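Local coordinates for protein MarR family transcriptional regulator (Staphylococcus epidermidis, PDB 5HLI) that probably binds DNA as a winged-helix dimer of the MarR family and adjusts gene expression to redox state, at residues T40-L45 / T73-R78; L48-W51 / P55-L58; K86-Q91 / Q96-L101. The protein carries 1 engineered substitution. One frame throughout, in Å; residues are numbered along the deposited sequence.

Contact 1 of 3, residues T40-L45 / T73-R78; sequences TYSQYL and TPMLKR. Engineered in segment 73-78: Met75 (natural residue Leu).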
ATOM      1  N   THR A  40     -14.490   5.309  -6.317  1.00 22.11           N
ATOM      2  CA  THR A  40     -13.707   4.627  -5.301  1.00 23.84           C
ATOM      3  C   THR A  40     -12.827   3.567  -5.951  1.00 22.65           C
ATOM      4  O   THR A  40     -12.919   3.295  -7.149  1.00 20.04           O
ATOM      5  CB  THR A  40     -14.618   3.984  -4.253  1.00 23.84           C
ATOM      6  OG1 THR A  40     -15.356   2.915  -4.859  1.00 20.06           O
ATOM      7  CG2 THR A  40     -15.594   5.011  -3.687  1.00 27.82           C
ATOM      8  N   TYR A  41     -11.962   2.962  -5.132  1.00 22.43           N
ATOM      9  CA  TYR A  41     -11.126   1.868  -5.614  1.00 20.03           C
ATOM     10  C   TYR A  41     -11.976   0.729  -6.162  1.00 22.63           C
ATOM     11  O   TYR A  41     -11.703   0.201  -7.245  1.00 20.98           O
ATOM     12  CB  TYR A  41     -10.214   1.374  -4.488  1.00 22.90           C
ATOM     13  CG  TYR A  41      -9.577   0.033  -4.765  1.00 21.56           C
ATOM     14  CD1 TYR A  41      -8.705  -0.137  -5.833  1.00 19.46           C
ATOM     15  CD2 TYR A  41      -9.841  -1.063  -3.953  1.00 26.44           C
ATOM     16  CE1 TYR A  41      -8.118  -1.360  -6.089  1.00 21.19           C
ATOM     17  CE2 TYR A  41      -9.257  -2.292  -4.198  1.00 23.21           C
ATOM     18  CZ  TYR A  41      -8.399  -2.435  -5.268  1.00 24.95           C
ATOM     19  OH  TYR A  41      -7.818  -3.656  -5.517  1.00 21.55           O
ATOM     20  N   SER A  42     -13.028   0.347  -5.430  1.00 16.80           N
ATOM     21  CA  SER A  42     -13.865  -0.769  -5.860  1.00 21.03           C
ATOM     22  C   SER A  42     -14.612  -0.445  -7.150  1.00 18.28           C
ATOM     23  O   SER A  42     -14.765  -1.312  -8.018  1.00 21.52           O
ATOM     24  CB  SER A  42     -14.842  -1.147  -4.748  1.00 23.04           C
ATOM     25  OG  SER A  42     -14.160  -1.687  -3.627  1.00 26.69           O
ATOM     26  N   GLN A  43     -15.091   0.796  -7.294  1.00 17.62           N
ATOM     27  CA  GLN A  43     -15.693   1.205  -8.560  1.00 20.70           C
ATOM     28  C   GLN A  43     -14.667   1.175  -9.686  1.00 16.19           C
ATOM     29  O   GLN A  43     -14.979   0.779 -10.815  1.00 17.60           O
ATOM     30  CB  GLN A  43     -16.300   2.603  -8.437  1.00 16.29           C
ATOM     31  CG  GLN A  43     -17.434   2.714  -7.426  1.00 24.85           C
ATOM     32  CD  GLN A  43     -17.936   4.138  -7.280  1.00 25.34           C
ATOM     33  OE1 GLN A  43     -17.722   4.974  -8.157  1.00 28.14           O
ATOM     34  NE2 GLN A  43     -18.606   4.422  -6.171  1.00 29.81           N
ATOM     35  N   TYR A  44     -13.438   1.600  -9.389  1.00 17.77           N
ATOM     36  CA  TYR A  44     -12.352   1.553 -10.364  1.00 19.31           C
ATOM     37  C   TYR A  44     -12.115   0.132 -10.860  1.00 23.90           C
ATOM     38  O   TYR A  44     -11.853  -0.082 -12.050  1.00 21.19           O
ATOM     39  CB  TYR A  44     -11.090   2.133  -9.725  1.00 19.24           C
ATOM     40  CG  TYR A  44      -9.883   2.280 -10.623  1.00 21.58           C
ATOM     41  CD1 TYR A  44      -9.993   2.806 -11.905  1.00 24.04           C
ATOM     42  CD2 TYR A  44      -8.620   1.937 -10.163  1.00 23.61           C
ATOM     43  CE1 TYR A  44      -8.876   2.955 -12.713  1.00 21.96           C
ATOM     44  CE2 TYR A  44      -7.504   2.085 -10.957  1.00 24.84           C
ATOM     45  CZ  TYR A  44      -7.634   2.593 -12.230  1.00 27.37           C
ATOM     46  OH  TYR A  44      -6.514   2.736 -13.015  1.00 28.29           O
ATOM     47  N   LEU A  45     -12.207  -0.855  -9.963  1.00 20.11           N
ATOM     48  CA  LEU A  45     -12.043  -2.246 -10.377  1.00 22.14           C
ATOM     49  C   LEU A  45     -13.126  -2.657 -11.365  1.00 19.53           C
ATOM     50  O   LEU A  45     -12.848  -3.367 -12.339  1.00 19.21           O
ATOM     51  CB  LEU A  45     -12.059  -3.168  -9.156  1.00 21.55           C
ATOM     52  CG  LEU A  45     -10.877  -3.095  -8.188  1.00 23.14           C
ATOM     53  CD1 LEU A  45     -11.056  -4.112  -7.074  1.00 23.98           C
ATOM     54  CD2 LEU A  45      -9.568  -3.326  -8.919  1.00 22.17           C
ATOM     55  N   THR A  73     -23.891  -5.035  -6.185  1.00 22.65           N
ATOM     56  CA  THR A  73     -25.167  -4.383  -6.478  1.00 23.64           C
ATOM     57  C   THR A  73     -25.153  -2.885  -6.178  1.00 22.74           C
ATOM     58  O   THR A  73     -25.498  -2.103  -7.079  1.00 20.77           O
ATOM     59  CB  THR A  73     -26.299  -5.106  -5.735  1.00 23.72           C
ATOM     60  OG1 THR A  73     -26.513  -6.395  -6.325  1.00 26.81           O
ATOM     61  CG2 THR A  73     -27.591  -4.300  -5.798  1.00 27.37           C
ATOM     62  N   PRO A  74     -24.765  -2.416  -4.986  1.00 26.96           N
ATOM     63  CA  PRO A  74     -24.738  -0.955  -4.781  1.00 24.15           C
ATOM     64  C   PRO A  74     -23.663  -0.255  -5.593  1.00 22.70           C
ATOM     65  O   PRO A  74     -23.842   0.916  -5.955  1.00 22.93           O
ATOM     66  CB  PRO A  74     -24.488  -0.815  -3.273  1.00 26.44           C
ATOM     67  CG  PRO A  74     -23.777  -2.062  -2.898  1.00 25.11           C
ATOM     68  CD  PRO A  74     -24.380  -3.136  -3.758  1.00 23.06           C
ATOM     69  N   MET A  75     -22.563  -0.910  -5.874  1.00 20.08           N
ATOM     70  CA  MET A  75     -21.550  -0.306  -6.696  1.00 21.26           C
ATOM     71  C   MET A  75     -22.022  -0.009  -8.096  1.00 20.52           C
ATOM     72  O   MET A  75     -21.751   1.037  -8.585  1.00 19.96           O
ATOM     73  CB  MET A  75     -20.316  -1.143  -6.741  1.00 24.42           C
ATOM     74  CG  MET A  75     -19.631  -1.103  -5.433  1.00 33.84           C
ATOM     75  SD  MET A  75     -18.038  -1.714  -5.716  1.00 61.57           S
ATOM     76  CE  MET A  75     -18.215  -3.453  -5.535  1.00 35.24           C
ATOM     77  N   LEU A  76     -22.712  -0.951  -8.715  1.00 20.38           N
ATOM     78  CA  LEU A  76     -23.217  -0.736 -10.066  1.00 18.73           C
ATOM     79  C   LEU A  76     -24.317   0.317 -10.084  1.00 22.21           C
ATOM     80  O   LEU A  76     -24.394   1.127 -11.016  1.00 20.39           O
ATOM     81  CB  LEU A  76     -23.712  -2.057 -10.653  1.00 19.86           C
ATOM     82  CG  LEU A  76     -22.590  -3.018 -11.053  1.00 22.69           C
ATOM     83  CD1 LEU A  76     -23.150  -4.381 -11.401  1.00 27.79           C
ATOM     84  CD2 LEU A  76     -21.799  -2.442 -12.220  1.00 24.08           C
ATOM     85  N   LYS A  77     -25.179   0.325  -9.064  1.00 20.83           N
ATOM     86  CA  LYS A  77     -26.182   1.382  -8.964  1.00 21.67           C
ATOM     87  C   LYS A  77     -25.525   2.751  -8.862  1.00 22.82           C
ATOM     88  O   LYS A  77     -25.974   3.712  -9.499  1.00 22.76           O
ATOM     89  CB  LYS A  77     -27.094   1.137  -7.763  1.00 21.05           C
ATOM     90  CG  LYS A  77     -28.103   0.016  -7.953  1.00 21.76           C
ATOM     91  CD  LYS A  77     -29.024  -0.082  -6.749  1.00 27.99           C
ATOM     92  CE  LYS A  77     -30.081  -1.158  -6.939  1.00 32.46           C
ATOM     93  NZ  LYS A  77     -30.967  -1.255  -5.747  1.00 38.28           N
ATOM     94  N   ARG A  78     -24.453   2.859  -8.071  1.00 22.64           N
ATOM     95  CA  ARG A  78     -23.753   4.133  -7.945  1.00 20.25           C
ATOM     96  C   ARG A  78     -23.082   4.528  -9.255  1.00 24.48           C
ATOM     97  O   ARG A  78     -23.093   5.705  -9.636  1.00 26.31           O
ATOM     98  CB  ARG A  78     -22.727   4.060  -6.812  1.00 20.19           C
ATOM     99  CG  ARG A  78     -21.855   5.305  -6.678  1.00 24.69           C
ATOM    100  CD  ARG A  78     -22.698   6.570  -6.494  1.00 25.98           C
ATOM    101  NE  ARG A  78     -21.877   7.780  -6.486  1.00 27.10           N
ATOM    102  CZ  ARG A  78     -22.364   9.018  -6.489  1.00 32.76           C
ATOM    103  NH1 ARG A  78     -23.674   9.220  -6.492  1.00 25.08           N
ATOM    104  NH2 ARG A  78     -21.540  10.058  -6.485  1.00 29.53           N
TER
HETATM  105  O   HOH W   1     -19.051   7.414  -5.862  1.00 29.70           O
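The side-chain amide of Gln43 and the guanidinium of Arg78 are turned 63° against each other and do not stack. What Gln43 meets is the aliphatic part of Arg78: its NE2 lies 3.4 Å from Arg78 CG. Water 1 bridges the two polar ends. It sits at the edge of the guanidinium, in its plane, and accepts from Arg78 NE at 2.9 Å and from Gln43 NE2 at 3.0 Å. Leu45 CG lies over one face of the Tyr41 ring, toward its rim, 3.8 Å above the plane. The Gln43 chain is extended beyond CG, which carries the amide across to the other helix. Rotation about CB-CG (chi2 56°) bends the Arg78 chain, and CG is the carbon nearest Gln43 NE2. The segments belong to helix 41-52 and helix 69-81, whose axes cross at -81° and stay 10.2 Å apart at these points. In the winged-helix fold of MarR proteins, helix 69-81 is the second helix of the helix-turn-helix and would be the DNA-recognition helix. The remaining contact is Met75, engineered in place of the natural Leu: its SD touches Ser42 CB at 3.4 Å. Thr40 is the N-cap of helix 41-52: its OG1 accepts from Gln43 N at 3.2 Å, a nearly straight bond. The Tyr41 ring also meets that of Tyr20 of the second subunit, and Tyr44 packs on Phe17 of that subunit.

Contact 2 of 3, residues L48-W51 / P55-L58; sequences LTLW and PQTL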
ATOM      1  N   LEU A  48     -12.393  -1.108 -14.686  1.00 20.65           N
ATOM      2  CA  LEU A  48     -11.240  -1.722 -15.337  1.00 19.91           C
ATOM      3  C   LEU A  48     -11.631  -2.988 -16.094  1.00 21.17           C
ATOM      4  O   LEU A  48     -11.134  -3.231 -17.200  1.00 23.30           O
ATOM      5  CB  LEU A  48     -10.150  -2.018 -14.305  1.00 20.90           C
ATOM      6  CG  LEU A  48      -9.350  -0.794 -13.850  1.00 22.17           C
ATOM      7  CD1 LEU A  48      -8.440  -1.135 -12.679  1.00 24.25           C
ATOM      8  CD2 LEU A  48      -8.542  -0.227 -15.014  1.00 23.85           C
ATOM      9  N   THR A  49     -12.518  -3.809 -15.526  1.00 18.80           N
ATOM     10  CA  THR A  49     -12.933  -5.005 -16.254  1.00 21.70           C
ATOM     11  C   THR A  49     -13.876  -4.651 -17.399  1.00 26.47           C
ATOM     12  O   THR A  49     -13.834  -5.283 -18.461  1.00 25.62           O
ATOM     13  CB  THR A  49     -13.564  -6.038 -15.310  1.00 20.72           C
ATOM     14  OG1 THR A  49     -13.837  -7.241 -16.040  1.00 20.09           O
ATOM     15  CG2 THR A  49     -14.865  -5.536 -14.697  1.00 20.07           C
ATOM     16  N   LEU A  50     -14.715  -3.627 -17.218  1.00 23.14           N
ATOM     17  CA  LEU A  50     -15.585  -3.194 -18.308  1.00 21.54           C
ATOM     18  C   LEU A  50     -14.774  -2.638 -19.470  1.00 25.48           C
ATOM     19  O   LEU A  50     -15.135  -2.827 -20.635  1.00 24.97           O
ATOM     20  CB  LEU A  50     -16.588  -2.156 -17.806  1.00 18.20           C
ATOM     21  CG  LEU A  50     -17.724  -2.684 -16.928  1.00 21.90           C
ATOM     22  CD1 LEU A  50     -18.523  -1.535 -16.349  1.00 22.81           C
ATOM     23  CD2 LEU A  50     -18.628  -3.606 -17.729  1.00 24.82           C
ATOM     24  N   TRP A  51     -13.670  -1.949 -19.173  1.00 25.33           N
ATOM     25  CA  TRP A  51     -12.809  -1.438 -20.232  1.00 29.41           C
ATOM     26  C   TRP A  51     -12.064  -2.553 -20.955  1.00 31.59           C
ATOM     27  O   TRP A  51     -11.534  -2.320 -22.046  1.00 32.85           O
ATOM     28  CB  TRP A  51     -11.826  -0.416 -19.657  1.00 25.09           C
ATOM     29  CG  TRP A  51     -12.479   0.889 -19.303  1.00 26.82           C
ATOM     30  CD1 TRP A  51     -13.562   1.455 -19.913  1.00 25.35           C
ATOM     31  CD2 TRP A  51     -12.103   1.783 -18.247  1.00 25.50           C
ATOM     32  NE1 TRP A  51     -13.877   2.648 -19.310  1.00 26.23           N
ATOM     33  CE2 TRP A  51     -12.998   2.872 -18.283  1.00 25.32           C
ATOM     34  CE3 TRP A  51     -11.095   1.770 -17.278  1.00 27.24           C
ATOM     35  CZ2 TRP A  51     -12.917   3.936 -17.387  1.00 26.73           C
ATOM     36  CZ3 TRP A  51     -11.017   2.829 -16.387  1.00 24.98           C
ATOM     37  CH2 TRP A  51     -11.922   3.897 -16.450  1.00 27.84           C
ATOM     38  N   PRO A  55     -20.249  -5.260 -23.260  1.00 27.50           N
ATOM     39  CA  PRO A  55     -20.853  -5.316 -21.923  1.00 28.68           C
ATOM     40  C   PRO A  55     -20.480  -6.568 -21.127  1.00 27.12           C
ATOM     41  O   PRO A  55     -19.800  -7.454 -21.641  1.00 22.56           O
ATOM     42  CB  PRO A  55     -22.350  -5.316 -22.230  1.00 27.89           C
ATOM     43  CG  PRO A  55     -22.439  -6.055 -23.522  1.00 30.20           C
ATOM     44  CD  PRO A  55     -21.225  -5.612 -24.308  1.00 31.63           C
ATOM     45  N   GLN A  56     -20.929  -6.615 -19.874  1.00 23.19           N
ATOM     46  CA  GLN A  56     -20.779  -7.776 -19.012  1.00 23.85           C
ATOM     47  C   GLN A  56     -22.018  -7.910 -18.146  1.00 25.06           C
ATOM     48  O   GLN A  56     -22.634  -6.912 -17.762  1.00 25.66           O
ATOM     49  CB  GLN A  56     -19.553  -7.676 -18.093  1.00 20.14           C
ATOM     50  CG  GLN A  56     -18.220  -7.915 -18.758  1.00 20.84           C
ATOM     51  CD  GLN A  56     -17.104  -8.011 -17.745  1.00 22.38           C
ATOM     52  OE1 GLN A  56     -17.185  -8.788 -16.794  1.00 22.47           O
ATOM     53  NE2 GLN A  56     -16.061  -7.213 -17.932  1.00 24.33           N
ATOM     54  N   THR A  57     -22.373  -9.149 -17.831  1.00 24.31           N
ATOM     55  CA  THR A  57     -23.403  -9.359 -16.831  1.00 18.06           C
ATOM     56  C   THR A  57     -22.837  -9.072 -15.444  1.00 21.83           C
ATOM     57  O   THR A  57     -21.623  -9.018 -15.237  1.00 19.93           O
ATOM     58  CB  THR A  57     -23.949 -10.784 -16.895  1.00 24.43           C
ATOM     59  OG1 THR A  57     -22.905 -11.712 -16.573  1.00 24.60           O
ATOM     60  CG2 THR A  57     -24.499 -11.090 -18.287  1.00 25.69           C
ATOM     61  N   LEU A  58     -23.747  -8.866 -14.492  1.00 22.86           N
ATOM     62  CA  LEU A  58     -23.341  -8.706 -13.100  1.00 22.32           C
ATOM     63  C   LEU A  58     -22.537  -9.910 -12.619  1.00 25.60           C
ATOM     64  O   LEU A  58     -21.526  -9.755 -11.923  1.00 22.46           O
ATOM     65  CB  LEU A  58     -24.580  -8.488 -12.234  1.00 22.42           C
ATOM     66  CG  LEU A  58     -24.481  -8.663 -10.719  1.00 35.46           C
ATOM     67  CD1 LEU A  58     -23.538  -7.653 -10.127  1.00 24.70           C
ATOM     68  CD2 LEU A  58     -25.856  -8.527 -10.094  1.00 36.30           C
TER
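Gln56 reaches back to helix 41-52 and gives a hydrogen bond from NE2 to Thr49 OG1, 2.9 Å long. The bond is straight, and the hydroxyl oxygen lies in the amide plane. With chi1 at -175°, Thr49 OG1 lies opposite the backbone N, facing the amide. Thr49 O is also close to Gln56 NE2, at 3.0 Å, but the angle is too poor for a bond. Nearer the backbone, Gln56 CB packs on Leu50 CD2 at 4.2 Å. The Gln56 chain is extended beyond CG and passes the Leu50 side chain at a slant.

Further bonds fix how the buried amide is turned. NE2 also donates to Glu53 O, just past helix 41-52. OE1 is bonded to Ser60 OG and, weakly, to His64 ND1. Thr57 caps helix 58-65, with OG1 accepting from Ser60 N. A cis peptide bond precedes Pro55, in the turn between helix and strand.

Strand 56-57, the short edge strand of the winged-helix sheet, leads into helix 58-65, first of the helix-turn-helix. Gln56 and Leu58 bond through their backbones to Ile99 and Leu97 of strand 97-101. Leu58 also packs on Leu72 and Leu76 of helix 69-81, while Thr49 touches Ile61 of helix 58-65.

Contact 3 of 3, residues K86-Q91 / Q96-L101; sequences KRERQQ and QLIITL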
ATOM      1  N   LYS A  86     -24.830   1.785 -17.747  1.00 23.89           N
ATOM      2  CA  LYS A  86     -26.263   1.538 -17.753  1.00 24.54           C
ATOM      3  C   LYS A  86     -26.541   0.165 -17.157  1.00 23.37           C
ATOM      4  O   LYS A  86     -25.751  -0.771 -17.311  1.00 24.60           O
ATOM      5  CB  LYS A  86     -26.843   1.618 -19.169  1.00 27.34           C
ATOM      6  CG  LYS A  86     -26.766   3.003 -19.789  1.00 32.20           C
ATOM      7  CD  LYS A  86     -27.550   3.074 -21.088  1.00 32.76           C
ATOM      8  CE  LYS A  86     -27.635   4.508 -21.590  1.00 39.21           C
ATOM      9  NZ  LYS A  86     -28.294   5.399 -20.590  1.00 39.19           N
ATOM     10  N   ARG A  87     -27.667   0.054 -16.462  1.00 23.16           N
ATOM     11  CA  ARG A  87     -28.125  -1.206 -15.894  1.00 23.28           C
ATOM     12  C   ARG A  87     -29.379  -1.654 -16.631  1.00 27.10           C
ATOM     13  O   ARG A  87     -30.320  -0.871 -16.794  1.00 25.88           O
ATOM     14  CB  ARG A  87     -28.398  -1.064 -14.393  1.00 24.90           C
ATOM     15  CG  ARG A  87     -27.132  -0.895 -13.559  1.00 22.93           C
ATOM     16  CD  ARG A  87     -27.420  -0.476 -12.122  1.00 22.79           C
ATOM     17  NE  ARG A  87     -28.214  -1.452 -11.383  1.00 26.80           N
ATOM     18  CZ  ARG A  87     -29.496  -1.293 -11.069  1.00 29.22           C
ATOM     19  NH1 ARG A  87     -30.136  -0.188 -11.433  1.00 28.53           N
ATOM     20  NH2 ARG A  87     -30.138  -2.238 -10.394  1.00 22.51           N
ATOM     21  N   GLU A  88     -29.379  -2.903 -17.096  1.00 24.97           N
ATOM     22  CA  GLU A  88     -30.525  -3.485 -17.789  1.00 24.15           C
ATOM     23  C   GLU A  88     -30.826  -4.839 -17.169  1.00 23.50           C
ATOM     24  O   GLU A  88     -30.113  -5.816 -17.424  1.00 22.85           O
ATOM     25  CB  GLU A  88     -30.263  -3.631 -19.289  1.00 25.70           C
ATOM     26  CG  GLU A  88     -31.373  -4.377 -20.021  1.00 27.24           C
ATOM     27  CD  GLU A  88     -30.962  -4.841 -21.407  1.00 33.43           C
ATOM     28  OE1 GLU A  88     -31.755  -5.557 -22.053  1.00 37.32           O
ATOM     29  OE2 GLU A  88     -29.849  -4.490 -21.850  1.00 35.41           O
ATOM     30  N   ARG A  89     -31.876  -4.899 -16.358  1.00 25.03           N
ATOM     31  CA  ARG A  89     -32.341  -6.155 -15.781  1.00 27.14           C
ATOM     32  C   ARG A  89     -33.272  -6.815 -16.790  1.00 33.90           C
ATOM     33  O   ARG A  89     -34.340  -6.277 -17.103  1.00 31.22           O
ATOM     34  CB  ARG A  89     -33.046  -5.912 -14.449  1.00 27.59           C
ATOM     35  CG  ARG A  89     -33.622  -7.169 -13.812  1.00 31.97           C
ATOM     36  CD  ARG A  89     -32.536  -8.188 -13.491  1.00 26.93           C
ATOM     37  NE  ARG A  89     -31.723  -7.785 -12.347  1.00 29.07           N
ATOM     38  CZ  ARG A  89     -30.804  -8.558 -11.776  1.00 29.49           C
ATOM     39  NH1 ARG A  89     -30.578  -9.779 -12.243  1.00 28.12           N
ATOM     40  NH2 ARG A  89     -30.110  -8.109 -10.738  1.00 25.89           N
ATOM     41  N   GLN A  90     -32.857  -7.964 -17.320  1.00 31.75           N
ATOM     42  CA  GLN A  90     -33.716  -8.716 -18.222  1.00 35.96           C
ATOM     43  C   GLN A  90     -34.996  -9.120 -17.505  1.00 34.43           C
ATOM     44  O   GLN A  90     -34.979  -9.499 -16.330  1.00 31.32           O
ATOM     45  CB  GLN A  90     -32.990  -9.956 -18.743  1.00 32.52           C
ATOM     46  CG  GLN A  90     -31.822  -9.664 -19.669  1.00 32.65           C
ATOM     47  CD  GLN A  90     -31.100 -10.928 -20.101  1.00 33.85           C
ATOM     48  OE1 GLN A  90     -31.058 -11.916 -19.367  1.00 34.65           O
ATOM     49  NE2 GLN A  90     -30.533 -10.904 -21.301  1.00 36.49           N
ATOM     50  N   GLN A  91     -36.118  -9.032 -18.219  1.00 35.02           N
ATOM     51  CA  GLN A  91     -37.429  -9.311 -17.651  1.00 32.85           C
ATOM     52  C   GLN A  91     -37.948 -10.694 -18.031  1.00 42.87           C
ATOM     53  O   GLN A  91     -39.145 -10.962 -17.878  1.00 42.93           O
ATOM     54  CB  GLN A  91     -38.425  -8.233 -18.077  1.00 36.11           C
ATOM     55  CG  GLN A  91     -38.003  -6.823 -17.700  1.00 35.68           C
ATOM     56  CD  GLN A  91     -37.876  -6.635 -16.201  1.00 36.34           C
ATOM     57  OE1 GLN A  91     -38.852  -6.763 -15.463  1.00 40.39           O
ATOM     58  NE2 GLN A  91     -36.666  -6.340 -15.742  1.00 34.46           N
ATOM     59  N   GLN A  96     -30.734 -11.829 -16.348  1.00 29.65           N
ATOM     60  CA  GLN A  96     -29.437 -11.307 -15.961  1.00 32.96           C
ATOM     61  C   GLN A  96     -29.501  -9.789 -15.828  1.00 28.57           C
ATOM     62  O   GLN A  96     -30.426  -9.133 -16.315  1.00 26.41           O
ATOM     63  CB  GLN A  96     -28.373 -11.702 -16.984  1.00 31.91           C
ATOM     64  CG  GLN A  96     -28.244 -13.201 -17.199  1.00 37.50           C
ATOM     65  CD  GLN A  96     -27.506 -13.541 -18.479  1.00 40.88           C
ATOM     66  OE1 GLN A  96     -27.566 -12.798 -19.458  1.00 45.15           O
ATOM     67  NE2 GLN A  96     -26.801 -14.666 -18.477  1.00 41.42           N
ATOM     68  N   LEU A  97     -28.505  -9.234 -15.144  1.00 27.37           N
ATOM     69  CA  LEU A  97     -28.306  -7.793 -15.087  1.00 27.15           C
ATOM     70  C   LEU A  97     -27.151  -7.460 -16.022  1.00 27.07           C
ATOM     71  O   LEU A  97     -25.998  -7.793 -15.734  1.00 26.23           O
ATOM     72  CB  LEU A  97     -28.022  -7.323 -13.662  1.00 24.22           C
ATOM     73  CG  LEU A  97     -27.920  -5.803 -13.484  1.00 26.09           C
ATOM     74  CD1 LEU A  97     -29.276  -5.141 -13.679  1.00 25.42           C
ATOM     75  CD2 LEU A  97     -27.334  -5.455 -12.120  1.00 21.74           C
ATOM     76  N   ILE A  98     -27.460  -6.822 -17.146  1.00 23.40           N
ATOM     77  CA  ILE A  98     -26.457  -6.499 -18.153  1.00 22.32           C
ATOM     78  C   ILE A  98     -25.920  -5.101 -17.872  1.00 24.87           C
ATOM     79  O   ILE A  98     -26.685  -4.133 -17.805  1.00 23.40           O
ATOM     80  CB  ILE A  98     -27.039  -6.597 -19.570  1.00 28.24           C
ATOM     81  CG1 ILE A  98     -27.495  -8.031 -19.855  1.00 31.23           C
ATOM     82  CG2 ILE A  98     -26.013  -6.141 -20.600  1.00 29.72           C
ATOM     83  CD1 ILE A  98     -28.139  -8.208 -21.210  1.00 38.33           C
ATOM     84  N   ILE A  99     -24.604  -4.996 -17.709  1.00 21.07           N
ATOM     85  CA  ILE A  99     -23.936  -3.732 -17.419  1.00 20.52           C
ATOM     86  C   ILE A  99     -23.239  -3.258 -18.684  1.00 25.93           C
ATOM     87  O   ILE A  99     -22.433  -3.992 -19.268  1.00 22.62           O
ATOM     88  CB  ILE A  99     -22.932  -3.886 -16.263  1.00 21.52           C
ATOM     89  CG1 ILE A  99     -23.629  -4.473 -15.035  1.00 21.23           C
ATOM     90  CG2 ILE A  99     -22.281  -2.548 -15.936  1.00 22.60           C
ATOM     91  CD1 ILE A  99     -24.781  -3.628 -14.524  1.00 18.72           C
ATOM     92  N   THR A 100     -23.547  -2.035 -19.110  1.00 22.07           N
ATOM     93  CA  THR A 100     -22.982  -1.477 -20.331  1.00 23.39           C
ATOM     94  C   THR A 100     -22.443  -0.085 -20.047  1.00 21.09           C
ATOM     95  O   THR A 100     -23.126   0.735 -19.426  1.00 25.73           O
ATOM     96  CB  THR A 100     -24.029  -1.418 -21.450  1.00 28.59           C
ATOM     97  OG1 THR A 100     -24.736  -2.665 -21.511  1.00 27.72           O
ATOM     98  CG2 THR A 100     -23.360  -1.158 -22.790  1.00 32.93           C
ATOM     99  N   LEU A 101     -21.221   0.177 -20.502  1.00 21.58           N
ATOM    100  CA  LEU A 101     -20.645   1.508 -20.367  1.00 26.46           C
ATOM    101  C   LEU A 101     -21.481   2.531 -21.127  1.00 24.97           C
ATOM    102  O   LEU A 101     -21.929   2.279 -22.249  1.00 27.44           O
ATOM    103  CB  LEU A 101     -19.209   1.518 -20.896  1.00 24.77           C
ATOM    104  CG  LEU A 101     -18.136   0.772 -20.098  1.00 25.76           C
ATOM    105  CD1 LEU A 101     -16.907   0.539 -20.963  1.00 23.79           C
ATOM    106  CD2 LEU A 101     -17.766   1.551 -18.845  1.00 21.51           C
TER
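Gln96 O takes a hydrogen bond from Gln90 N, just past the facing strand, at 2.9 Å, and a weaker CA-H...O contact from Arg89 CA at 3.6 Å. Gln90 adds a side-chain bond: its OE1 accepts from Gln96 N at 3.0 Å. The two glutamine side chains run alongside each other, their amide planes only 11° apart. Further along, Lys86 with Thr100 and Glu88 with Ile98 are antiparallel hydrogen-bonded pairs. The shortest of these bonds runs from Lys86 N to Thr100 O, at 2.6 Å. Arg87 with Ile99 and Arg89 with Leu97 are non-hydrogen-bonded pairs. Their side chains share one face of the sheet. There Leu97 CB lies over the centre of one face of the Arg89 guanidinium, 3.6 Å above it. Arg89 bends at chi2 (62°) and chi3 (73°), which folds the group back over Leu97. Its NH1 bonds to Arg95 O in the turn. Arg87 CG packs on Ile99 CD1 at 3.7 Å, and its NH1 forms a salt bridge with Glu80. On the other face, Ile98 CD1 meets Gln90 NE2 at 3.6 Å and lies beside Glu88. This two-stranded antiparallel hairpin, rich in arginine and lysine, is the wing of the winged helix-turn-helix fold, which in MarR relatives reaches toward the DNA minor groove.

Overall arrangement
After the long helix 2-36, the chain enters helix 41-52, where contacts 1 and 2 both begin. Contact 2 closes first, a short loop from the end of this helix to strand 56-57. Contact 1 closes later, when helix 69-81 comes back to the start of helix 41-52, so its longer loop encloses contact 2. Contact 3 follows in series and closes the hairpin. The three meet in one core: Leu76 packs on both Leu58 and Ile99. Strand 56-57 lies beside strand 97-101 in a three-stranded sheet, joining contacts 2 and 3. Together they tie helix 41-52, the helix-turn-helix and the wing into one probable DNA-binding unit.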